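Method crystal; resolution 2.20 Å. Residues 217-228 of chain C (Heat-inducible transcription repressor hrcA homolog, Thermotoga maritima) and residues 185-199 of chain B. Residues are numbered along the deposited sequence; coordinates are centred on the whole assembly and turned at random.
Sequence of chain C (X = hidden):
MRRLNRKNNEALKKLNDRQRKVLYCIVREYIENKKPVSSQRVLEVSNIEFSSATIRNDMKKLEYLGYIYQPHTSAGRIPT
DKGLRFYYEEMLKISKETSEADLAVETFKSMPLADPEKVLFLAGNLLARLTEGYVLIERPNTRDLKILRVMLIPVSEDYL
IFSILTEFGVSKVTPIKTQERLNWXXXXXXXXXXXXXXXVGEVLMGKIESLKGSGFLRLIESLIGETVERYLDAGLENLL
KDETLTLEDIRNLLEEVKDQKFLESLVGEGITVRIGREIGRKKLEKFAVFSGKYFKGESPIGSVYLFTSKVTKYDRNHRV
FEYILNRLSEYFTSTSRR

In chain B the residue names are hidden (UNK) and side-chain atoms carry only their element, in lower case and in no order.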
ATOM      1  N   LEU C 217      17.674  -7.884   1.265  1.00 17.92           N
ATOM      2  CA  LEU C 217      18.142  -6.641   1.868  1.00 18.78           C
ATOM      3  C   LEU C 217      17.046  -5.557   1.739  1.00 18.22           C
ATOM      4  O   LEU C 217      16.741  -4.866   2.711  1.00 18.19           O
ATOM      5  CB  LEU C 217      19.431  -6.208   1.158  1.00 19.57           C
ATOM      6  CG  LEU C 217      20.282  -4.972   1.497  1.00 21.67           C
ATOM      7  CD1 LEU C 217      19.489  -3.821   2.024  1.00 22.45           C
ATOM      8  CD2 LEU C 217      21.439  -5.326   2.436  1.00 23.28           C
ATOM      9  N   ARG C 218      16.443  -5.436   0.560  1.00 17.17           N
ATOM     10  CA  ARG C 218      15.454  -4.379   0.304  1.00 17.70           C
ATOM     11  C   ARG C 218      14.130  -4.635   0.996  1.00 17.91           C
ATOM     12  O   ARG C 218      13.463  -3.709   1.428  1.00 17.63           O
ATOM     13  CB  ARG C 218      15.194  -4.239  -1.184  1.00 17.25           C
ATOM     14  CG  ARG C 218      16.360  -3.699  -1.923  1.00 17.49           C
ATOM     15  CD  ARG C 218      16.208  -3.792  -3.428  1.00 18.82           C
ATOM     16  NE  ARG C 218      17.392  -3.287  -4.114  1.00 20.40           N
ATOM     17  CZ  ARG C 218      17.763  -2.018  -4.132  1.00 21.50           C
ATOM     18  NH1 ARG C 218      17.045  -1.085  -3.520  1.00 24.22           N
ATOM     19  NH2 ARG C 218      18.857  -1.666  -4.774  1.00 21.88           N
ATOM     20  N   LEU C 219      13.744  -5.905   1.050  1.00 18.78           N
ATOM     21  CA  LEU C 219      12.592  -6.346   1.807  1.00 19.79           C
ATOM     22  C   LEU C 219      12.720  -5.895   3.252  1.00 20.06           C
ATOM     23  O   LEU C 219      11.789  -5.339   3.810  1.00 20.73           O
ATOM     24  CB  LEU C 219      12.510  -7.860   1.746  1.00 20.52           C
ATOM     25  CG  LEU C 219      11.200  -8.529   2.139  1.00 22.14           C
ATOM     26  CD1 LEU C 219      10.984  -9.779   1.295  1.00 24.05           C
ATOM     27  CD2 LEU C 219      11.220  -8.870   3.600  1.00 23.75           C
ATOM     28  N   ILE C 220      13.900  -6.084   3.821  1.00 20.08           N
ATOM     29  CA  ILE C 220      14.176  -5.761   5.217  1.00 21.07           C
ATOM     30  C   ILE C 220      14.219  -4.254   5.441  1.00 21.52           C
ATOM     31  O   ILE C 220      13.770  -3.755   6.460  1.00 21.77           O
ATOM     32  CB  ILE C 220      15.517  -6.391   5.651  1.00 20.81           C
ATOM     33  CG1 ILE C 220      15.433  -7.920   5.601  1.00 20.30           C
ATOM     34  CG2 ILE C 220      15.937  -5.890   7.034  1.00 21.94           C
ATOM     35  CD1 ILE C 220      14.625  -8.551   6.683  1.00 21.29           C
ATOM     36  N   GLU C 221      14.762  -3.541   4.472  1.00 22.16           N
ATOM     37  CA  GLU C 221      14.791  -2.089   4.508  1.00 22.73           C
ATOM     38  C   GLU C 221      13.380  -1.493   4.495  1.00 22.58           C
ATOM     39  O   GLU C 221      13.152  -0.437   5.082  1.00 22.21           O
ATOM     40  CB  GLU C 221      15.580  -1.583   3.323  1.00 23.11           C
ATOM     41  CG  GLU C 221      16.037  -0.147   3.425  1.00 25.68           C
ATOM     42  CD  GLU C 221      17.026   0.201   2.332  1.00 28.31           C
ATOM     43  OE1 GLU C 221      17.104   1.396   1.964  1.00 32.03           O
ATOM     44  OE2 GLU C 221      17.711  -0.723   1.837  1.00 29.75           O
ATOM     45  N   SER C 222      12.441  -2.167   3.839  1.00 22.38           N
ATOM     46  CA  SER C 222      11.058  -1.691   3.799  1.00 22.84           C
ATOM     47  C   SER C 222      10.321  -1.878   5.138  1.00 23.68           C
ATOM     48  O   SER C 222       9.393  -1.125   5.441  1.00 23.42           O
ATOM     49  CB  SER C 222      10.286  -2.339   2.635  1.00 22.49           C
ATOM     50  OG  SER C 222      10.129  -3.733   2.812  1.00 22.76           O
ATOM     51  N   LEU C 223      10.747  -2.867   5.934  1.00 24.92           N
ATOM     52  CA  LEU C 223      10.266  -3.049   7.311  1.00 26.05           C
ATOM     53  C   LEU C 223      10.799  -1.965   8.246  1.00 26.64           C
ATOM     54  O   LEU C 223      10.044  -1.352   8.991  1.00 27.29           O
ATOM     55  CB  LEU C 223      10.684  -4.423   7.858  1.00 26.64           C
ATOM     56  CG  LEU C 223      10.228  -5.651   7.042  1.00 27.05           C
ATOM     57  CD1 LEU C 223      10.759  -6.943   7.674  1.00 27.54           C
ATOM     58  CD2 LEU C 223       8.728  -5.688   6.929  1.00 27.00           C
ATOM     59  N   ILE C 224      12.104  -1.722   8.211  1.00 27.03           N
ATOM     60  CA  ILE C 224      12.701  -0.647   9.014  1.00 27.11           C
ATOM     61  C   ILE C 224      12.184   0.741   8.581  1.00 26.86           C
ATOM     62  O   ILE C 224      12.243   1.680   9.354  1.00 26.56           O
ATOM     63  CB  ILE C 224      14.247  -0.668   8.902  1.00 27.18           C
ATOM     64  CG1 ILE C 224      14.812  -2.027   9.321  1.00 27.53           C
ATOM     65  CG2 ILE C 224      14.869   0.443   9.756  1.00 27.50           C
ATOM     66  CD1 ILE C 224      16.291  -2.190   8.993  1.00 27.93           C
ATOM     67  N   GLY C 225      11.707   0.856   7.338  1.00 26.87           N
ATOM     68  CA  GLY C 225      11.252   2.121   6.774  1.00 26.67           C
ATOM     69  C   GLY C 225       9.743   2.303   6.771  1.00 26.55           C
ATOM     70  O   GLY C 225       9.236   3.294   6.255  1.00 26.21           O
ATOM     71  N   GLU C 226       9.034   1.334   7.342  1.00 26.75           N
ATOM     72  CA  GLU C 226       7.586   1.375   7.497  1.00 27.27           C
ATOM     73  C   GLU C 226       7.160   2.585   8.367  1.00 26.41           C
ATOM     74  O   GLU C 226       7.805   2.898   9.370  1.00 25.45           O
ATOM     75  CB  GLU C 226       7.106   0.059   8.140  1.00 27.96           C
ATOM     76  CG  GLU C 226       5.620  -0.234   7.987  1.00 30.59           C
ATOM     77  CD  GLU C 226       5.216  -0.564   6.562  1.00 34.02           C
ATOM     78  OE1 GLU C 226       5.920  -1.389   5.922  1.00 36.58           O
ATOM     79  OE2 GLU C 226       4.194   0.002   6.084  1.00 35.70           O
ATOM     80  N   THR C 227       6.103   3.273   7.947  1.00 25.66           N
ATOM     81  CA  THR C 227       5.600   4.421   8.697  1.00 25.69           C
ATOM     82  C   THR C 227       4.991   3.978  10.029  1.00 25.19           C
ATOM     83  O   THR C 227       4.147   3.080  10.078  1.00 25.27           O
ATOM     84  CB  THR C 227       4.561   5.220   7.872  1.00 25.70           C
ATOM     85  OG1 THR C 227       5.213   5.889   6.788  1.00 26.37           O
ATOM     86  CG2 THR C 227       3.968   6.371   8.693  1.00 25.84           C
ATOM     87  N   VAL C 228       5.452   4.597  11.104  1.00 24.90           N
ATOM     88  CA  VAL C 228       4.850   4.423  12.415  1.00 25.04           C
ATOM     89  C   VAL C 228       4.223   5.741  12.839  1.00 24.57           C
ATOM     90  O   VAL C 228       4.815   6.808  12.661  1.00 24.58           O
ATOM     91  CB  VAL C 228       5.881   3.985  13.475  1.00 25.34           C
ATOM     92  CG1 VAL C 228       5.166   3.384  14.689  1.00 25.58           C
ATOM     93  CG2 VAL C 228       6.861   2.963  12.880  1.00 26.64           C
TER
ATOM     94  N   UNK B 185       0.725   7.199  -1.048  1.00 23.78           N
ATOM     95  CA  UNK B 185       2.087   7.689  -0.791  1.00 24.17           C
ATOM     96  C   UNK B 185       2.917   6.629  -0.026  1.00 23.63           C
ATOM     97  O   UNK B 185       4.131   6.488  -0.237  1.00 23.58           O
ATOM     98  c   UNK B 185       2.042   9.034  -0.035  1.00 24.86           C
ATOM     99  o   UNK B 185       2.810  11.651   1.373  1.00 33.92           O
ATOM    100  o   UNK B 185       2.979  12.286  -0.733  1.00 35.22           O
ATOM    101  c   UNK B 185       3.239   9.947  -0.262  1.00 27.62           C
ATOM    102  c   UNK B 185       2.990  11.395   0.158  1.00 31.96           C
ATOM    103  N   UNK B 186       2.248   5.879   0.845  1.00 22.96           N
ATOM    104  CA  UNK B 186       2.878   4.821   1.632  1.00 22.82           C
ATOM    105  C   UNK B 186       3.192   3.621   0.736  1.00 21.29           C
ATOM    106  O   UNK B 186       4.266   3.037   0.824  1.00 20.28           O
ATOM    107  o   UNK B 186       0.182   2.452   4.581  1.00 38.32           O
ATOM    108  o   UNK B 186       1.578   3.442   5.966  1.00 38.13           O
ATOM    109  c   UNK B 186       2.279   3.224   3.647  1.00 27.13           C
ATOM    110  c   UNK B 186       1.934   4.438   2.798  1.00 23.80           C
ATOM    111  c   UNK B 186       1.281   3.026   4.809  1.00 34.41           C
ATOM    112  N   UNK B 187       2.241   3.264  -0.124  1.00 20.11           N
ATOM    113  CA  UNK B 187       2.444   2.207  -1.117  1.00 19.84           C
ATOM    114  C   UNK B 187       3.635   2.533  -2.022  1.00 19.34           C
ATOM    115  O   UNK B 187       4.451   1.650  -2.300  1.00 18.98           O
ATOM    116  c   UNK B 187       1.431   0.988  -3.060  1.00 18.50           C
ATOM    117  c   UNK B 187       1.175   1.982  -1.964  1.00 19.50           C
ATOM    118  c   UNK B 187       0.221   0.364  -0.188  1.00 20.66           C
ATOM    119  c   UNK B 187      -0.022   1.559  -1.081  1.00 19.59           C
ATOM    120  N   UNK B 188       3.735   3.802  -2.420  1.00 18.78           N
ATOM    121  CA  UNK B 188       4.801   4.318  -3.282  1.00 18.94           C
ATOM    122  C   UNK B 188       6.172   4.148  -2.630  1.00 18.88           C
ATOM    123  O   UNK B 188       7.126   3.742  -3.299  1.00 18.43           O
ATOM    124  o   UNK B 188       4.846   8.150  -6.065  1.00 21.40           O
ATOM    125  c   UNK B 188       5.600   6.501  -4.484  1.00 19.69           C
ATOM    126  c   UNK B 188       4.539   5.803  -3.633  1.00 18.91           C
ATOM    127  o   UNK B 188       5.302   8.867  -4.057  1.00 26.33           O
ATOM    128  c   UNK B 188       5.219   7.930  -4.895  1.00 21.91           C
ATOM    129  N   UNK B 189       6.273   4.462  -1.338  1.00 18.95           N
ATOM    130  CA  UNK B 189       7.532   4.300  -0.608  1.00 19.47           C
ATOM    131  C   UNK B 189       7.944   2.825  -0.603  1.00 18.98           C
ATOM    132  O   UNK B 189       9.105   2.509  -0.784  1.00 18.38           O
ATOM    133  c   UNK B 189       6.217   5.228   4.031  1.00 32.17           C
ATOM    134  c   UNK B 189       7.564   6.717   2.542  1.00 26.43           C
ATOM    135  n   UNK B 189       7.268   4.465   4.355  1.00 32.17           N
ATOM    136  n   UNK B 189       5.024   4.935   4.554  1.00 33.53           N
ATOM    137  n   UNK B 189       6.332   6.282   3.205  1.00 28.96           N
ATOM    138  c   UNK B 189       7.562   6.298   1.043  1.00 23.02           C
ATOM    139  c   UNK B 189       7.412   4.794   0.840  1.00 20.11           C
ATOM    140  N   UNK B 190       6.974   1.943  -0.396  1.00 19.27           N
ATOM    141  CA  UNK B 190       7.179   0.502  -0.461  1.00 20.27           C
ATOM    142  C   UNK B 190       7.702   0.087  -1.842  1.00 19.45           C
ATOM    143  O   UNK B 190       8.704  -0.601  -1.937  1.00 19.74           O
ATOM    144  c   UNK B 190       4.598  -2.440  -0.053  1.00 29.23           C
ATOM    145  o   UNK B 190       4.253  -3.245  -0.928  1.00 31.95           O
ATOM    146  n   UNK B 190       3.810  -2.101   0.961  1.00 32.78           N
ATOM    147  c   UNK B 190       5.885  -0.244  -0.099  1.00 20.75           C
ATOM    148  c   UNK B 190       5.976  -1.770  -0.098  1.00 24.86           C
ATOM    149  N   UNK B 191       7.066   0.538  -2.916  1.00 18.99           N
ATOM    150  CA  UNK B 191       7.592   0.250  -4.262  1.00 18.09           C
ATOM    151  C   UNK B 191       9.016   0.754  -4.431  1.00 17.09           C
ATOM    152  O   UNK B 191       9.832   0.111  -5.089  1.00 16.47           O
ATOM    153  c   UNK B 191       5.391   0.120  -5.540  1.00 20.41           C
ATOM    154  c   UNK B 191       4.557   0.911  -6.515  1.00 20.65           C
ATOM    155  c   UNK B 191       5.611  -1.292  -6.045  1.00 22.40           C
ATOM    156  c   UNK B 191       6.715   0.854  -5.331  1.00 18.27           C
ATOM    157  N   UNK B 192       9.336   1.891  -3.827  1.00 16.12           N
ATOM    158  CA  UNK B 192      10.670   2.443  -3.998  1.00 15.78           C
ATOM    159  C   UNK B 192      11.731   1.655  -3.225  1.00 16.07           C
ATOM    160  O   UNK B 192      12.833   1.440  -3.739  1.00 14.94           O
ATOM    161  c   UNK B 192      10.235   4.782  -4.929  1.00 14.68           C
ATOM    162  c   UNK B 192      10.704   3.945  -3.712  1.00 15.46           C
ATOM    163  n   UNK B 192       8.984   5.199  -4.936  1.00 10.95           N
ATOM    164  o   UNK B 192      10.998   5.005  -5.847  1.00 13.22           O
ATOM    165  N   UNK B 193      11.404   1.194  -2.015  1.00 16.69           N
ATOM    166  CA  UNK B 193      12.325   0.298  -1.287  1.00 16.99           C
ATOM    167  C   UNK B 193      12.590  -0.975  -2.093  1.00 16.54           C
ATOM    168  O   UNK B 193      13.715  -1.447  -2.132  1.00 16.65           O
ATOM    169  c   UNK B 193      12.057   3.074   3.017  1.00 23.54           C
ATOM    170  c   UNK B 193      10.748   1.459   1.789  1.00 21.37           C
ATOM    171  c   UNK B 193      10.834   2.482   2.738  1.00 23.40           C
ATOM    172  c   UNK B 193      11.879   1.015   1.126  1.00 19.13           C
ATOM    173  c   UNK B 193      11.782  -0.086   0.105  1.00 17.36           C
ATOM    174  c   UNK B 193      13.100   1.618   1.410  1.00 21.62           C
ATOM    175  c   UNK B 193      13.195   2.641   2.357  1.00 23.35           C
ATOM    176  N   UNK B 194      11.562  -1.522  -2.741  1.00 16.12           N
ATOM    177  CA  UNK B 194      11.696  -2.805  -3.468  1.00 16.61           C
ATOM    178  C   UNK B 194      12.395  -2.708  -4.854  1.00 15.86           C
ATOM    179  O   UNK B 194      13.086  -3.632  -5.270  1.00 14.56           O
ATOM    180  c   UNK B 194       8.440  -4.789  -2.538  1.00 21.69           C
ATOM    181  c   UNK B 194      10.646  -4.705  -1.308  1.00 20.44           C
ATOM    182  c   UNK B 194       9.946  -4.672  -2.698  1.00 19.88           C
ATOM    183  c   UNK B 194      10.316  -3.488  -3.619  1.00 16.97           C
ATOM    184  N   UNK B 195      12.220  -1.593  -5.556  1.00 15.74           N
ATOM    185  CA  UNK B 195      12.606  -1.504  -6.966  1.00 16.18           C
ATOM    186  C   UNK B 195      13.714  -0.503  -7.291  1.00 16.63           C
ATOM    187  O   UNK B 195      14.318  -0.586  -8.358  1.00 16.78           O
ATOM    188  c   UNK B 195       9.105  -1.689  -8.589  1.00 18.47           C
ATOM    189  c   UNK B 195      10.315  -2.245  -7.838  1.00 17.44           C
ATOM    190  c   UNK B 195      10.817  -3.525  -8.483  1.00 19.18           C
ATOM    191  c   UNK B 195      11.393  -1.166  -7.810  1.00 15.98           C
ATOM    192  N   UNK B 196      13.958   0.452  -6.408  1.00 16.96           N
ATOM    193  CA  UNK B 196      14.906   1.511  -6.686  1.00 18.23           C
ATOM    194  C   UNK B 196      16.285   0.916  -6.606  1.00 17.77           C
ATOM    195  O   UNK B 196      16.652   0.346  -5.581  1.00 18.11           O
ATOM    196  c   UNK B 196      15.447   3.935  -6.037  1.00 23.78           C
ATOM    197  c   UNK B 196      16.363   5.837  -3.641  1.00 35.14           C
ATOM    198  n   UNK B 196      16.589   5.995  -2.342  1.00 36.20           N
ATOM    199  n   UNK B 196      17.341   6.106  -4.508  1.00 35.00           N
ATOM    200  c   UNK B 196      14.732   2.651  -5.682  1.00 19.42           C
ATOM    201  n   UNK B 196      15.163   5.406  -4.052  1.00 31.94           N
ATOM    202  c   UNK B 196      14.791   5.186  -5.441  1.00 28.21           C
ATOM    203  N   UNK B 197      17.028   0.993  -7.705  1.00 17.48           N
ATOM    204  CA  UNK B 197      18.317   0.335  -7.826  1.00 17.47           C
ATOM    205  C   UNK B 197      18.318  -1.006  -8.545  1.00 17.31           C
ATOM    206  O   UNK B 197      19.383  -1.530  -8.904  1.00 17.98           O
ATOM    207  N   UNK B 198      17.138  -1.574  -8.750  1.00 16.82           N
ATOM    208  CA  UNK B 198      17.013  -2.801  -9.523  1.00 16.41           C
ATOM    209  C   UNK B 198      16.824  -2.428 -10.985  1.00 16.25           C
ATOM    210  O   UNK B 198      16.554  -1.270 -11.304  1.00 15.69           O
ATOM    211  n   UNK B 198      15.822  -7.737  -6.343  1.00 14.13           N
ATOM    212  c   UNK B 198      15.846  -3.724  -7.505  1.00 18.13           C
ATOM    213  c   UNK B 198      16.597  -7.408  -7.376  1.00 16.84           C
ATOM    214  n   UNK B 198      16.794  -6.107  -7.677  1.00 17.08           N
ATOM    215  c   UNK B 198      16.181  -5.036  -6.878  1.00 18.43           C
ATOM    216  n   UNK B 198      17.162  -8.386  -8.083  1.00 16.59           N
ATOM    217  c   UNK B 198      15.851  -3.633  -9.012  1.00 16.56           C
ATOM    218  N   UNK B 199      16.988  -3.399 -11.874  1.00 15.76           N
ATOM    219  CA  UNK B 199      16.798  -3.158 -13.292  1.00 15.58           C
ATOM    220  C   UNK B 199      15.497  -3.727 -13.815  1.00 15.52           C
ATOM    221  O   UNK B 199      14.952  -4.694 -13.284  1.00 14.06           O
ATOM    222  o   UNK B 199      17.873  -5.190 -13.987  1.00 15.73           O
ATOM    223  c   UNK B 199      19.322  -3.347 -13.543  1.00 15.67           C
ATOM    224  c   UNK B 199      17.930  -3.761 -14.108  1.00 15.88           C
TER
HETATM  225  O   HOH W   1       3.246   2.239   7.745  1.00 56.70           O

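Position 185 carries three carbons, the third bearing two oxygens: B:Glu185, exposed and out of reach of the chain C stretch, where a charged end suits solvent. Position 186 repeats that pattern, its nearer oxygen lying 4.0 Å from C:Thr227 CB; this is B:Glu186. Water 1 lies 2.7 Å from B:Glu186 OE2 and 2.6 Å from C:Thr227 O, linking the two. The carboxylate can accept from the water, though its OE2 is also 4.3 Å from C:Glu226 OE2, a like charge.

Position 187 has four carbons forked at the first, one arm two carbons long: B:Ile187, a branched aliphatic suited to burial. Position 188, three carbons and a terminal pair of oxygens, is B:Glu188, partly exposed and remote from the stretch.

At 189, three carbons lead to a nitrogen and then a carbon holding two more nitrogens, one of them 3.0 Å from C:Gly225 O, near the plane of the group. This is B:Arg189, long enough to reach the chain C loop. C:Thr227 OG1 instead lies over one face, and although it is 2.4 Å from B:Arg189 NH2, the angle is too poor for a hydrogen bond.

Position 190 has three carbons, the third with one oxygen and one nitrogen: B:Gln190, without close contact to the stretch. Four carbons forked at the second make 191 B:Leu191, apolar and buried. Position 192 has two carbons, the second with an oxygen and a nitrogen: B:Asn192, pointing away, its ND2 donating to B:Glu188 O (2.9 Å).

Position 193 has one carbon, 3.7 Å from C:Ser222 CB, then a six-carbon ring with C:Glu221 O and C:Ser222 N over one face; this is B:Phe193. A CB on C:Gly225 would clash with B:Phe193 CZ, so glycine leaves room for the ring.

Positions 194 and 195 both have four carbons forked at the second. At 194 a terminal carbon lies 4.0 Å from C:Leu219 CA: B:Leu194, which starts away yet brings its end nearer. B:Leu195 is buried, as suits an aliphatic, without touching the stretch.

Position 196 has three carbons, a nitrogen, then a carbon carrying two more nitrogens; its backbone O is 2.5 Å from C:Arg218 NH1, at a poor hydrogen-bonding angle. It is B:Arg196, the first residue to leave helical geometry. Position 197 has no side chain: B:Gly197, whose backbone angles call for glycine and where a CB would strike C:Arg218 NH2. Position 198 repeats the pattern of 196, its third carbon 3.5 Å from C:Arg218 NE: B:Arg198, whose aliphatic part packs there although its NE is 4.6 Å from C:Arg218 NE, a like charge. Position 199, one carbon bearing an oxygen and a carbon, is B:Thr199, whose hydroxyl caps a backbone N just past the stretch.

The helices run roughly antiparallel, at 150°, with axes approaching to 8.3 Å. Packing dominates: B:Phe193 fills the space beside C:Ser222 and C:Gly225, while C:Arg218 nestles against the turn ending chain B's helix.

Chain B 185-199: EEIERQLNFLLRGRT
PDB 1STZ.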